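Local coordinates for protein putative alpha-N-acetylgalactosaminidase (Bacillus halodurans C-125, PDB 3CC1) that probably hydrolyses the alpha-glycosidic bond of terminal N-acetylgalactosamine units, as a putative glycosidase of the alpha-galactosidase family, at residues 2-6 and 342-347; 24-28 and 86-90; 145-149 and 184-190; 162-167 and 201-205; 274-278 and 301-305. One frame throughout, in Å; residues are numbered along the deposited sequence. Where two conformers were deposited one is given.

Interaction 1 brings the N-terminal loop to the passage from the last barrel helix, 335-343, into the C-terminal beta sandwich; Gly336 on that helix also lines the pocket of the bound polyether. The other four belong to the barrel. Interaction 3 lies where strand 180-184 ends, the side on which TIM barrels carry their active sites, and holds two sulfates and an imidazole, probably from the crystallisation liquor. It touches interaction 4, with Ile186 CD1 4.0 Å from Ile202 CD1. The nearest atoms of interactions 2 and 5 are each about 8 Å from interaction 3, and interaction 5 comes within about 10 Å of interaction 1. The centres of interactions 1 and 2 are 36 Å apart.

Interaction 1. Residues 2-6 and 342-347; sequences MEVNR and QKSVLN
Glu3 and Leu346 join the two segments at the closely packed end of this contact: Leu346 N donates to Glu3 O at 2.8 Å, and the Glu3 side chain, extended beyond CG, lies over the Leu346 backbone. Its CG comes 3.3 Å from Asn347 O. Its OE2 forms a salt bridge with Arg348 of a second subunit, so this corner also belongs to a subunit interface. Farther along, Asn5 points into the turn that follows the helix. With CG set between the backbone N and the carbonyl carbon (chi1 69°), its amide reaches back to the helix end, where ND2 gives a hydrogen bond to Gln342 O at 2.9 Å, nearly within the amide plane, and CB sits 3.3 Å from Ser344 O. In this way the N-terminal loop closes on the junction between helix 335-343 of the TIM barrel and strand 345-353, which opens the C-terminal beta sandwich. A water gives one hydrogen bond to Asn5 OD1 (2.7 Å) and another to Lys343 O (2.8 Å). With alanine at Asn5, Gln342 O would probably lose this donor and the water its hold on the loop. Beyond the amide the contact becomes looser and more exposed. Here Arg6 and Lys343 run alongside each other in the same direction, with NH2 of Arg6 3.4 Å from NZ of Lys343; two donors of like charge make no bond with each other, and Arg6 NH1 is instead held by Ala9 O.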
# COMPACT_ATOMS: atom_id res chain seq x y z
N MSE A 2 10.67 12.61 -16.81
CA MSE A 2 11.55 13.72 -17.21
C MSE A 2 12.85 13.15 -17.71
O MSE A 2 13.63 12.58 -16.95
CB MSE A 2 11.82 14.67 -16.03
CG MSE A 2 12.95 15.73 -16.27
SE MSE A 2 12.66 16.89 -17.80
CE MSE A 2 10.98 17.70 -17.27
N GLU A 3 13.08 13.29 -19.01
CA GLU A 3 14.21 12.59 -19.65
C GLU A 3 15.23 13.46 -20.38
O GLU A 3 16.00 12.96 -21.20
CB GLU A 3 13.66 11.58 -20.67
CG GLU A 3 12.86 10.40 -20.09
CD GLU A 3 12.50 9.37 -21.15
OE1 GLU A 3 12.94 9.50 -22.32
OE2 GLU A 3 11.77 8.40 -20.82
N VAL A 4 15.24 14.75 -20.07
CA VAL A 4 16.20 15.69 -20.63
C VAL A 4 17.06 16.32 -19.55
O VAL A 4 16.66 16.43 -18.41
CB VAL A 4 15.51 16.76 -21.53
CG1 VAL A 4 14.82 16.07 -22.72
CG2 VAL A 4 14.51 17.68 -20.70
N ASN A 5 18.26 16.74 -19.92
CA ASN A 5 19.18 17.36 -18.97
C ASN A 5 19.10 18.90 -19.06
O ASN A 5 19.69 19.61 -18.26
CB ASN A 5 20.61 16.91 -19.23
CG ASN A 5 21.15 17.47 -20.53
OD1 ASN A 5 20.64 17.15 -21.60
ND2 ASN A 5 22.18 18.31 -20.45
N ARG A 6 18.41 19.39 -20.08
CA ARG A 6 18.22 20.82 -20.27
C ARG A 6 16.78 21.19 -20.43
O ARG A 6 16.02 20.60 -21.21
CB ARG A 6 19.01 21.33 -21.47
CG ARG A 6 20.36 21.88 -21.08
CD ARG A 6 21.17 22.44 -22.25
NE ARG A 6 22.60 22.19 -22.01
CZ ARG A 6 23.41 22.92 -21.23
NH1 ARG A 6 22.99 24.03 -20.62
NH2 ARG A 6 24.68 22.54 -21.08
N GLN A 342 23.86 16.26 -14.79
CA GLN A 342 23.91 17.48 -15.60
C GLN A 342 23.77 17.26 -17.13
O GLN A 342 23.42 18.20 -17.87
CB GLN A 342 25.22 18.25 -15.35
CG GLN A 342 25.35 18.88 -13.96
CD GLN A 342 24.39 20.03 -13.76
OE1 GLN A 342 24.58 21.09 -14.34
NE2 GLN A 342 23.33 19.82 -13.00
N LYS A 343 24.08 16.04 -17.57
CA LYS A 343 24.21 15.77 -19.01
C LYS A 343 23.43 14.57 -19.56
O LYS A 343 23.22 14.48 -20.77
CB LYS A 343 25.69 15.60 -19.38
CG LYS A 343 26.53 16.87 -19.17
CD LYS A 343 26.18 17.96 -20.20
CE LYS A 343 26.87 19.31 -19.91
NZ LYS A 343 26.06 20.20 -19.02
N SER A 344 23.01 13.65 -18.71
CA SER A 344 22.38 12.42 -19.22
C SER A 344 20.94 12.67 -19.71
O SER A 344 20.29 13.64 -19.35
CB SER A 344 22.45 11.29 -18.18
OG SER A 344 21.56 11.52 -17.12
N VAL A 345 20.48 11.76 -20.56
CA VAL A 345 19.14 11.80 -21.12
C VAL A 345 18.44 10.44 -21.00
O VAL A 345 19.05 9.46 -20.58
CB VAL A 345 19.18 12.25 -22.61
CG1 VAL A 345 19.71 13.67 -22.70
CG2 VAL A 345 20.04 11.23 -23.47
N LEU A 346 17.16 10.39 -21.31
CA LEU A 346 16.40 9.13 -21.29
C LEU A 346 16.30 8.54 -19.88
O LEU A 346 16.09 7.35 -19.68
CB LEU A 346 17.05 8.15 -22.27
CG LEU A 346 16.93 8.52 -23.75
CD1 LEU A 346 17.71 7.49 -24.57
CD2 LEU A 346 15.48 8.68 -24.23
N ASN A 347 16.43 9.41 -18.91
CA ASN A 347 16.38 9.06 -17.48
C ASN A 347 15.09 8.38 -17.12
O ASN A 347 14.01 8.90 -17.37
CB ASN A 347 16.58 10.31 -16.63
CG ASN A 347 17.82 11.06 -17.03
OD1 ASN A 347 17.84 11.67 -18.09
ND2 ASN A 347 18.89 10.94 -16.22
O HOH W 1 22.68 15.99 -23.02

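Interaction 2. Residues 24-28 and 86-90; sequences ASVTE and RFPSA
Thr27 and Glu28 pass beside Arg86 and Phe87 with the two chains running 34° apart, and one backbone hydrogen bond, Glu28 N to Arg86 O at 2.9 Å, ties them. Arg86 then reaches back along the first chain. Bent at chi3 (48°), it brings its guanidinium edge-on to a single carbonyl: NE lies 2.8 Å and NH2 3.0 Å from Val26 O, and that oxygen lies almost in the guanidinium plane. The NH2 proton meets a lone pair in the carbonyl plane, whereas NE comes from above it. One face of the guanidinium rests on Ser25 CA, and NH1 bonds to Gln55 O, so edge, face and far nitrogen are all occupied. Phe87 packs beside this grip, its CZ 4.1 Å from Val26 CG1, and meets Phe96 edge-to-face. At the other end Glu28 stretches out to the 3-10 turn 88-90. Its OE1 accepts from Ser89 N (3.0 Å) on the syn lone pair and from Ser89 OG (2.8 Å) well above the carboxylate plane, and it lies 3.2 Å from Pro88 CD. A single carboxylate oxygen thus ties down both the backbone and the hydroxyl of Ser89. Strand 49-52 backs the apolar side, where Val26 and Phe87 both touch Val52. The arrangement lies at the start of barrel helix 28-41: Thr27 is its N-cap, with its side chain turned onto a backbone N of the first turn and its own N bonded to Glu30 OE1, a pattern consistent with a capping box.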
# COMPACT_ATOMS: atom_id res chain seq x y z
N ALA A 24 16.30 29.10 9.50
CA ALA A 24 15.78 30.39 9.05
C ALA A 24 16.74 31.56 9.40
O ALA A 24 16.46 32.71 9.10
CB ALA A 24 14.36 30.65 9.67
N SER A 25 17.89 31.25 9.99
CA SER A 25 18.67 32.26 10.72
C SER A 25 20.08 32.54 10.18
O SER A 25 20.91 33.15 10.88
CB SER A 25 18.80 31.83 12.20
OG SER A 25 19.81 30.84 12.33
N VAL A 26 20.37 32.16 8.94
CA VAL A 26 21.74 32.34 8.41
C VAL A 26 22.18 33.81 8.45
O VAL A 26 21.37 34.77 8.24
CB VAL A 26 21.92 31.75 6.95
CG1 VAL A 26 21.25 32.65 5.90
CG2 VAL A 26 23.38 31.53 6.62
N THR A 27 23.46 34.01 8.71
CA THR A 27 24.04 35.35 8.67
C THR A 27 24.84 35.56 7.42
O THR A 27 25.25 34.62 6.72
CB THR A 27 24.98 35.59 9.85
OG1 THR A 27 26.15 34.81 9.66
CG2 THR A 27 24.33 35.27 11.18
N GLU A 28 25.13 36.83 7.16
CA GLU A 28 25.88 37.23 5.97
C GLU A 28 27.30 36.63 5.95
O GLU A 28 27.81 36.21 4.92
CB GLU A 28 25.93 38.75 5.98
CG GLU A 28 26.94 39.44 5.22
CD GLU A 28 26.80 40.96 5.46
OE1 GLU A 28 25.66 41.47 5.37
OE2 GLU A 28 27.81 41.64 5.79
N ARG A 86 21.38 40.29 10.92
CA ARG A 86 21.99 39.13 10.26
C ARG A 86 22.73 39.54 8.98
O ARG A 86 23.74 38.97 8.61
CB ARG A 86 20.93 38.07 9.94
CG ARG A 86 20.46 37.33 11.20
CD ARG A 86 19.16 36.60 10.98
NE ARG A 86 19.21 35.83 9.75
CZ ARG A 86 18.16 35.44 9.05
NH1 ARG A 86 16.92 35.70 9.49
NH2 ARG A 86 18.36 34.80 7.89
N PHE A 87 22.21 40.57 8.33
CA PHE A 87 22.75 41.04 7.07
C PHE A 87 23.09 42.53 7.18
O PHE A 87 22.39 43.39 6.66
CB PHE A 87 21.77 40.79 5.92
CG PHE A 87 21.43 39.35 5.70
CD1 PHE A 87 22.33 38.49 5.08
CD2 PHE A 87 20.23 38.83 6.15
CE1 PHE A 87 22.02 37.14 4.91
CE2 PHE A 87 19.92 37.48 5.99
CZ PHE A 87 20.81 36.65 5.37
N PRO A 88 24.17 42.85 7.90
CA PRO A 88 24.47 44.28 8.12
C PRO A 88 24.75 45.07 6.84
O PRO A 88 24.49 46.26 6.82
CB PRO A 88 25.66 44.29 9.06
CG PRO A 88 26.01 42.87 9.30
CD PRO A 88 25.16 41.96 8.50
N SER A 89 25.22 44.42 5.79
CA SER A 89 25.47 45.13 4.52
C SER A 89 24.16 45.58 3.87
O SER A 89 24.17 46.39 2.95
CB SER A 89 26.26 44.26 3.53
OG SER A 89 25.53 43.07 3.13
N ALA A 90 23.04 45.08 4.37
CA ALA A 90 21.71 45.40 3.84
C ALA A 90 21.21 46.76 4.31
O ALA A 90 20.21 47.25 3.85
CB ALA A 90 20.71 44.34 4.26

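Interaction 3. Residues 145-149 and 184-190; sequences ICPWN and DDIAASR. With SO4 (sulfate ion), chain C; SO4 (sulfate ion), chain E; IMD (imidazole), chain G.
The indole of Trp148 presents its six-membered edge to the chain at Asp184 and Asp185, with CZ2 3.8 Å from Asp185 N and CH2 4.1 Å from Asp184 CB. Trp148 belongs to a type I beta turn, Cys146 to Asn149, which meets the loop leaving strand 180-184 at the C-terminal end of the parallel barrel strands. No direct hydrogen bond joins the segments. Cys146 CB instead lies 3.3 Å from Asp185 OD2, and the Pro147 ring presses tightly on Ser189, with Pro147 CG 3.4 Å from Ser189 CB. The same CG covers one face of the Arg190 guanidinium, off centre.

Several groups set these positions. Cys146 SG lies over the middle of the Trp148 ring and accepts from Trp148 N, while Asp185 OD2 is salt-bridged to Arg116 and Ser189 OG is held by Asp193. Arg190 of a third subunit makes a cation-pi contact with Trp148, so this turn also lies at a subunit interface. Two sulfates, both probably from the crystallisation liquor, are bound here. Arg190 NH1 bonds to Ser189 O and to the first, at the edge of the guanidinium. The second sits in the bend of the other loop and takes bonds from the backbone N atoms of Asp185, Ile186 and Ala187. A water accepts a weak bond from Trp148 NE1 and gives hydrogen bonds of 2.9 Å to Asp185 OD1 and to O1 of that second sulfate.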
# COMPACT_ATOMS: atom_id res chain seq x y z
N ILE A 145 -4.22 31.23 3.81
CA ILE A 145 -3.09 31.28 4.71
C ILE A 145 -2.22 30.05 4.50
O ILE A 145 -2.62 29.12 3.84
CB ILE A 145 -3.53 31.36 6.17
CG1 ILE A 145 -4.30 30.15 6.51
CG2 ILE A 145 -4.42 32.59 6.45
CD1 ILE A 145 -3.98 29.68 7.81
N CYS A 146 -1.05 30.05 5.11
CA CYS A 146 -0.15 28.94 5.03
C CYS A 146 -0.22 28.26 6.38
O CYS A 146 -0.08 28.93 7.40
CB CYS A 146 1.28 29.39 4.77
SG CYS A 146 2.47 28.04 4.92
N PRO A 147 -0.51 26.94 6.41
CA PRO A 147 -0.72 26.34 7.72
C PRO A 147 0.53 26.15 8.54
O PRO A 147 0.41 25.91 9.70
CB PRO A 147 -1.34 24.98 7.39
CG PRO A 147 -1.02 24.72 6.03
CD PRO A 147 -0.91 26.02 5.34
N TRP A 148 1.71 26.32 7.96
CA TRP A 148 2.95 26.04 8.69
C TRP A 148 3.78 27.29 8.98
O TRP A 148 4.88 27.22 9.56
CB TRP A 148 3.77 24.97 7.97
CG TRP A 148 3.91 25.09 6.50
CD1 TRP A 148 3.14 24.49 5.56
CD2 TRP A 148 4.93 25.80 5.79
NE1 TRP A 148 3.58 24.79 4.31
CE2 TRP A 148 4.69 25.60 4.41
CE3 TRP A 148 6.00 26.61 6.17
CZ2 TRP A 148 5.48 26.16 3.41
CZ3 TRP A 148 6.82 27.16 5.16
CH2 TRP A 148 6.55 26.93 3.81
N ASN A 149 3.22 28.44 8.62
CA ASN A 149 3.90 29.72 8.75
C ASN A 149 2.99 30.94 8.64
O ASN A 149 2.31 31.14 7.63
CB ASN A 149 4.99 29.80 7.67
CG ASN A 149 5.60 31.17 7.56
OD1 ASN A 149 5.00 32.07 6.96
ND2 ASN A 149 6.80 31.32 8.12
N ASP A 184 8.12 29.11 -1.87
CA ASP A 184 7.53 28.13 -0.95
C ASP A 184 6.05 28.43 -0.67
O ASP A 184 5.55 29.55 -0.94
CB ASP A 184 8.38 28.08 0.32
CG ASP A 184 9.84 27.54 0.05
OD1 ASP A 184 10.02 26.58 -0.75
OD2 ASP A 184 10.81 28.03 0.64
N ASP A 185 5.34 27.42 -0.18
CA ASP A 185 3.87 27.50 0.05
C ASP A 185 3.10 27.76 -1.24
O ASP A 185 2.07 28.43 -1.24
CB ASP A 185 3.48 28.61 1.01
CG ASP A 185 1.99 28.54 1.40
OD1 ASP A 185 1.48 27.41 1.56
OD2 ASP A 185 1.31 29.61 1.51
N ILE A 186 3.62 27.22 -2.33
CA ILE A 186 3.06 27.45 -3.64
C ILE A 186 2.38 26.19 -4.15
O ILE A 186 1.53 26.29 -5.02
CB ILE A 186 4.16 27.99 -4.63
CG1 ILE A 186 3.48 28.72 -5.79
CG2 ILE A 186 5.12 26.86 -5.08
CD1 ILE A 186 2.60 29.95 -5.36
N ALA A 187 2.74 25.03 -3.61
CA ALA A 187 1.91 23.85 -3.78
C ALA A 187 0.68 23.97 -2.81
O ALA A 187 0.64 24.83 -1.91
CB ALA A 187 2.74 22.52 -3.54
N ALA A 188 -0.32 23.12 -3.00
CA ALA A 188 -1.45 23.04 -2.05
C ALA A 188 -0.95 22.41 -0.74
O ALA A 188 -0.44 21.30 -0.73
CB ALA A 188 -2.59 22.22 -2.65
N SER A 189 -1.08 23.14 0.37
CA SER A 189 -0.59 22.64 1.69
C SER A 189 -1.39 21.43 2.16
O SER A 189 -0.91 20.61 2.98
CB SER A 189 -0.67 23.75 2.74
OG SER A 189 -2.01 24.14 3.03
N ARG A 190 -2.63 21.35 1.66
CA ARG A 190 -3.62 20.34 2.09
C ARG A 190 -4.22 19.70 0.84
O ARG A 190 -5.38 19.28 0.83
CB ARG A 190 -4.75 20.97 2.94
CG ARG A 190 -4.29 21.56 4.27
CD ARG A 190 -3.53 20.52 5.04
NE ARG A 190 -3.09 20.97 6.37
CZ ARG A 190 -1.82 21.15 6.71
NH1 ARG A 190 -0.85 20.95 5.83
NH2 ARG A 190 -1.51 21.52 7.94
S SO4 C . 5.52 23.97 -0.97
O1 SO4 C . 4.15 23.67 -0.56
O2 SO4 C . 6.24 24.80 0.03
O3 SO4 C . 5.40 24.78 -2.19
O4 SO4 C . 6.28 22.76 -1.23
S SO4 E . 2.33 20.53 8.08
O1 SO4 E . 3.44 19.56 7.95
O2 SO4 E . 1.97 20.99 6.73
O3 SO4 E . 2.68 21.70 8.93
O4 SO4 E . 1.19 19.86 8.69
N1 IMD G . 10.82 24.42 4.42
C2 IMD G . 10.62 25.41 3.51
N3 IMD G . 11.82 26.01 3.27
C4 IMD G . 12.75 25.40 4.03
C5 IMD G . 12.12 24.40 4.75
O HOH W 2 2.14 24.65 1.25

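Interaction 4. Residues 162-167 and 201-205; sequences AQSYYN and MIQRA. With SO4 (sulfate ion), chain D.
The side chain of Gln163 leaves the helix with CG opposite the backbone N (chi1 -179°) and folds back at chi2 (65°), which carries its amide alongside Met201 and up to Arg204. Both ends of the amide are used. NE2 donates to Met201 O at 3.0 Å, nearly in the amide plane, and to Asn167 OD1, also at 3.0 Å, one turn on in its own helix. OE1 accepts a straight but longish bond from Arg204 NE (3.3 Å), which approaches from above the carbonyl plane, and it also takes a bond from a water. Met201 O is gripped twice, by Gln163 NE2 and by Ala205 N from opposite faces of its plane.

Beside these polar groups the contact is apolar. Ile202 CG1 lies over one face of the Tyr166 ring in a CH-pi contact, 3.8 Å from the ring centroid, and CE of Met201, a selenomethionine, meets the ring edge 3.6 Å from CE2. Small Ala205 faces Tyr166, with the two CB atoms 3.9 Å apart, and the short segments approach to 8.6 Å between axes at a crossing angle of -50°. Tyr166 OH goes on to Glu198. These are consecutive barrel helices, 162-175 and 196-208, separated in sequence by strand 180-184; Ala162, Tyr166 and Met201 touch Val155 of strand 152-155, while Phe170 of the first helix covers Ile202 and Ala205.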
# COMPACT_ATOMS: atom_id res chain seq x y z
N ALA A 162 -3.00 43.19 -7.89
CA ALA A 162 -2.34 41.97 -7.46
C ALA A 162 -1.06 41.70 -8.28
O ALA A 162 0.02 41.36 -7.73
CB ALA A 162 -3.31 40.76 -7.56
N GLN A 163 -1.18 41.84 -9.60
CA GLN A 163 -0.06 41.62 -10.50
C GLN A 163 1.02 42.67 -10.21
O GLN A 163 2.21 42.39 -10.25
CB GLN A 163 -0.49 41.70 -11.97
CG GLN A 163 0.67 41.43 -12.92
CD GLN A 163 1.18 40.02 -12.81
OE1 GLN A 163 0.44 39.07 -13.09
NE2 GLN A 163 2.44 39.87 -12.41
N SER A 164 0.57 43.88 -9.89
CA SER A 164 1.49 44.99 -9.60
C SER A 164 2.34 44.68 -8.39
O SER A 164 3.55 44.96 -8.37
CB SER A 164 0.74 46.30 -9.37
OG SER A 164 0.15 46.76 -10.57
N TYR A 165 1.71 44.11 -7.37
CA TYR A 165 2.45 43.68 -6.19
C TYR A 165 3.56 42.71 -6.52
O TYR A 165 4.71 42.91 -6.14
CB TYR A 165 1.53 43.08 -5.13
CG TYR A 165 2.31 42.72 -3.92
CD1 TYR A 165 2.89 43.71 -3.14
CD2 TYR A 165 2.60 41.41 -3.61
CE1 TYR A 165 3.71 43.40 -2.05
CE2 TYR A 165 3.38 41.09 -2.50
CZ TYR A 165 3.95 42.07 -1.73
OH TYR A 165 4.73 41.72 -0.61
N TYR A 166 3.23 41.66 -7.26
CA TYR A 166 4.24 40.67 -7.63
C TYR A 166 5.31 41.28 -8.53
O TYR A 166 6.48 41.00 -8.39
CB TYR A 166 3.58 39.39 -8.21
CG TYR A 166 3.14 38.41 -7.12
CD1 TYR A 166 4.04 37.94 -6.20
CD2 TYR A 166 1.82 37.99 -7.00
CE1 TYR A 166 3.66 37.04 -5.23
CE2 TYR A 166 1.43 37.09 -6.01
CZ TYR A 166 2.35 36.62 -5.13
OH TYR A 166 1.97 35.71 -4.15
N ASN A 167 4.90 42.16 -9.43
CA ASN A 167 5.84 42.86 -10.30
C ASN A 167 6.86 43.60 -9.46
O ASN A 167 8.06 43.54 -9.73
CB ASN A 167 5.12 43.88 -11.19
CG ASN A 167 4.38 43.23 -12.34
OD1 ASN A 167 4.51 42.02 -12.58
ND2 ASN A 167 3.58 44.02 -13.05
N MSE A 201 0.79 34.78 -12.06
CA MSE A 201 1.24 36.16 -11.78
C MSE A 201 2.73 36.22 -11.46
O MSE A 201 3.41 37.12 -11.90
CB MSE A 201 0.46 36.78 -10.62
CG MSE A 201 -0.96 37.10 -10.98
SE MSE A 201 -1.89 38.17 -9.64
CE MSE A 201 -1.57 37.11 -8.06
N ILE A 202 3.20 35.26 -10.65
CA ILE A 202 4.60 35.20 -10.25
C ILE A 202 5.41 35.05 -11.53
O ILE A 202 6.42 35.71 -11.74
CB ILE A 202 4.87 34.09 -9.21
CG1 ILE A 202 4.21 34.49 -7.87
CG2 ILE A 202 6.39 33.82 -9.08
CD1 ILE A 202 3.97 33.34 -6.87
N GLN A 203 4.93 34.21 -12.41
CA GLN A 203 5.66 33.90 -13.64
C GLN A 203 5.77 35.13 -14.54
O GLN A 203 6.84 35.44 -15.09
CB GLN A 203 5.02 32.72 -14.36
CG GLN A 203 5.30 31.38 -13.67
CD GLN A 203 4.52 30.23 -14.29
OE1 GLN A 203 3.41 30.41 -14.77
NE2 GLN A 203 5.12 29.04 -14.27
N ARG A 204 4.67 35.85 -14.65
CA ARG A 204 4.64 37.08 -15.42
C ARG A 204 5.55 38.15 -14.83
O ARG A 204 6.19 38.90 -15.57
CB ARG A 204 3.21 37.60 -15.54
CG ARG A 204 2.40 36.75 -16.45
CD ARG A 204 1.12 37.44 -16.86
NE ARG A 204 0.12 37.29 -15.82
CZ ARG A 204 -0.85 36.38 -15.86
NH1 ARG A 204 -0.93 35.54 -16.88
NH2 ARG A 204 -1.72 36.30 -14.86
N ALA A 205 5.58 38.21 -13.50
CA ALA A 205 6.38 39.19 -12.76
C ALA A 205 7.86 38.95 -12.96
O ALA A 205 8.61 39.87 -13.28
CB ALA A 205 6.03 39.17 -11.25
S SO4 D . -2.70 45.20 -12.11
O1 SO4 D . -2.12 44.55 -13.29
O2 SO4 D . -4.00 44.66 -11.72
O3 SO4 D . -2.90 46.60 -12.39
O4 SO4 D . -1.79 45.12 -10.97
O HOH W 3 -1.54 39.14 -14.71
O HOH W 4 8.61 42.73 -12.40

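Interaction 5. Residues 274-278 and 301-305; sequences MLPLG and QLTMM
Leu277 points from CB toward helix 298-310, and its tip meets the end of Met304 almost head-on. CG lies 3.8 Å from Met304 CE, and CD1 is 3.9 Å from the same methyl, with Met305 SE a little farther off. CD2 touches Met304 CE at 3.7 Å and rests against the Gln301 side chain, 3.6 Å from both CG and OE1. Met304 and Met305 are selenomethionines. The chain that carries Leu277 is turned by an inverse gamma turn centred on Pro276, whose bond from Leu277 N to Leu275 O is weak. This loop of the TIM barrel is laid between helix 298-310 and strand 315-317, to which Leu275 is tied by backbone hydrogen bonds. The turn directs all three side chains at Met304: Pro276 CD lies 3.7 Å from Met304 SE, and Leu275 CD2 packs 4.0 Å from Met304 CE. Shortening Leu277 to alanine would probably strip three carbon contacts from Met304 CE, leaving it with Leu275 alone of the two leucines, and open a gap beside Gln301. The amide of Gln301 is held by Phe296 O and Trp327 NE1, and a water links its OE1 (2.9 Å) to Gly278 N.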
# COMPACT_ATOMS: atom_id res chain seq x y z
N MSE A 274 16.95 18.89 -0.44
CA MSE A 274 18.30 19.37 -0.21
C MSE A 274 19.15 18.22 0.35
O MSE A 274 18.62 17.26 0.93
CB MSE A 274 18.26 20.61 0.67
CG MSE A 274 17.64 21.87 -0.09
SE MSE A 274 17.25 23.16 1.21
CE MSE A 274 16.28 22.28 2.65
N LEU A 275 20.45 18.27 0.09
CA LEU A 275 21.39 17.20 0.53
C LEU A 275 21.85 17.37 1.98
O LEU A 275 22.64 18.27 2.26
CB LEU A 275 22.61 17.13 -0.40
CG LEU A 275 22.30 17.26 -1.90
CD1 LEU A 275 23.62 17.42 -2.73
CD2 LEU A 275 21.42 16.06 -2.36
N PRO A 276 21.33 16.53 2.92
CA PRO A 276 21.76 16.66 4.30
C PRO A 276 23.05 15.88 4.51
O PRO A 276 23.06 14.76 5.02
CB PRO A 276 20.61 16.06 5.09
CG PRO A 276 20.01 15.01 4.19
CD PRO A 276 20.37 15.42 2.76
N LEU A 277 24.12 16.55 4.13
CA LEU A 277 25.46 16.00 4.18
C LEU A 277 26.36 16.86 5.03
O LEU A 277 26.11 18.06 5.24
CB LEU A 277 26.02 15.91 2.75
CG LEU A 277 25.38 14.96 1.74
CD1 LEU A 277 26.00 15.14 0.37
CD2 LEU A 277 25.45 13.52 2.21
N GLY A 278 27.42 16.24 5.54
CA GLY A 278 28.40 16.95 6.35
C GLY A 278 27.79 17.49 7.61
O GLY A 278 27.00 16.85 8.24
N GLN A 301 24.53 7.82 1.96
CA GLN A 301 24.88 9.06 1.29
C GLN A 301 25.06 8.83 -0.24
O GLN A 301 24.53 9.57 -1.06
CB GLN A 301 26.17 9.66 1.90
CG GLN A 301 26.04 10.13 3.39
CD GLN A 301 27.34 10.58 3.98
OE1 GLN A 301 28.11 11.31 3.32
NE2 GLN A 301 27.63 10.16 5.23
N LEU A 302 25.79 7.77 -0.60
CA LEU A 302 25.96 7.41 -2.02
C LEU A 302 24.65 6.99 -2.67
O LEU A 302 24.39 7.33 -3.79
CB LEU A 302 26.97 6.28 -2.19
CG LEU A 302 28.40 6.63 -1.81
CD1 LEU A 302 29.24 5.38 -1.77
CD2 LEU A 302 29.02 7.62 -2.76
N THR A 303 23.82 6.29 -1.91
CA THR A 303 22.49 5.89 -2.36
C THR A 303 21.63 7.11 -2.72
O THR A 303 21.02 7.15 -3.80
CB THR A 303 21.79 4.94 -1.35
OG1 THR A 303 22.41 3.64 -1.44
CG2 THR A 303 20.29 4.83 -1.62
N MSE A 304 21.66 8.11 -1.86
CA MSE A 304 20.97 9.34 -2.12
C MSE A 304 21.53 10.05 -3.35
O MSE A 304 20.79 10.45 -4.22
CB MSE A 304 21.04 10.28 -0.89
CG MSE A 304 20.42 11.66 -1.19
SE MSE A 304 21.00 12.91 0.15
CE MSE A 304 22.85 12.96 -0.36
N MSE A 305 22.85 10.18 -3.42
CA MSE A 305 23.47 10.84 -4.55
C MSE A 305 23.12 10.14 -5.86
O MSE A 305 22.88 10.79 -6.88
CB MSE A 305 24.99 10.92 -4.39
CG MSE A 305 25.48 11.82 -3.28
SE MSE A 305 25.02 13.70 -3.57
CE MSE A 305 26.10 14.06 -5.14
O HOH W 5 28.71 13.83 4.52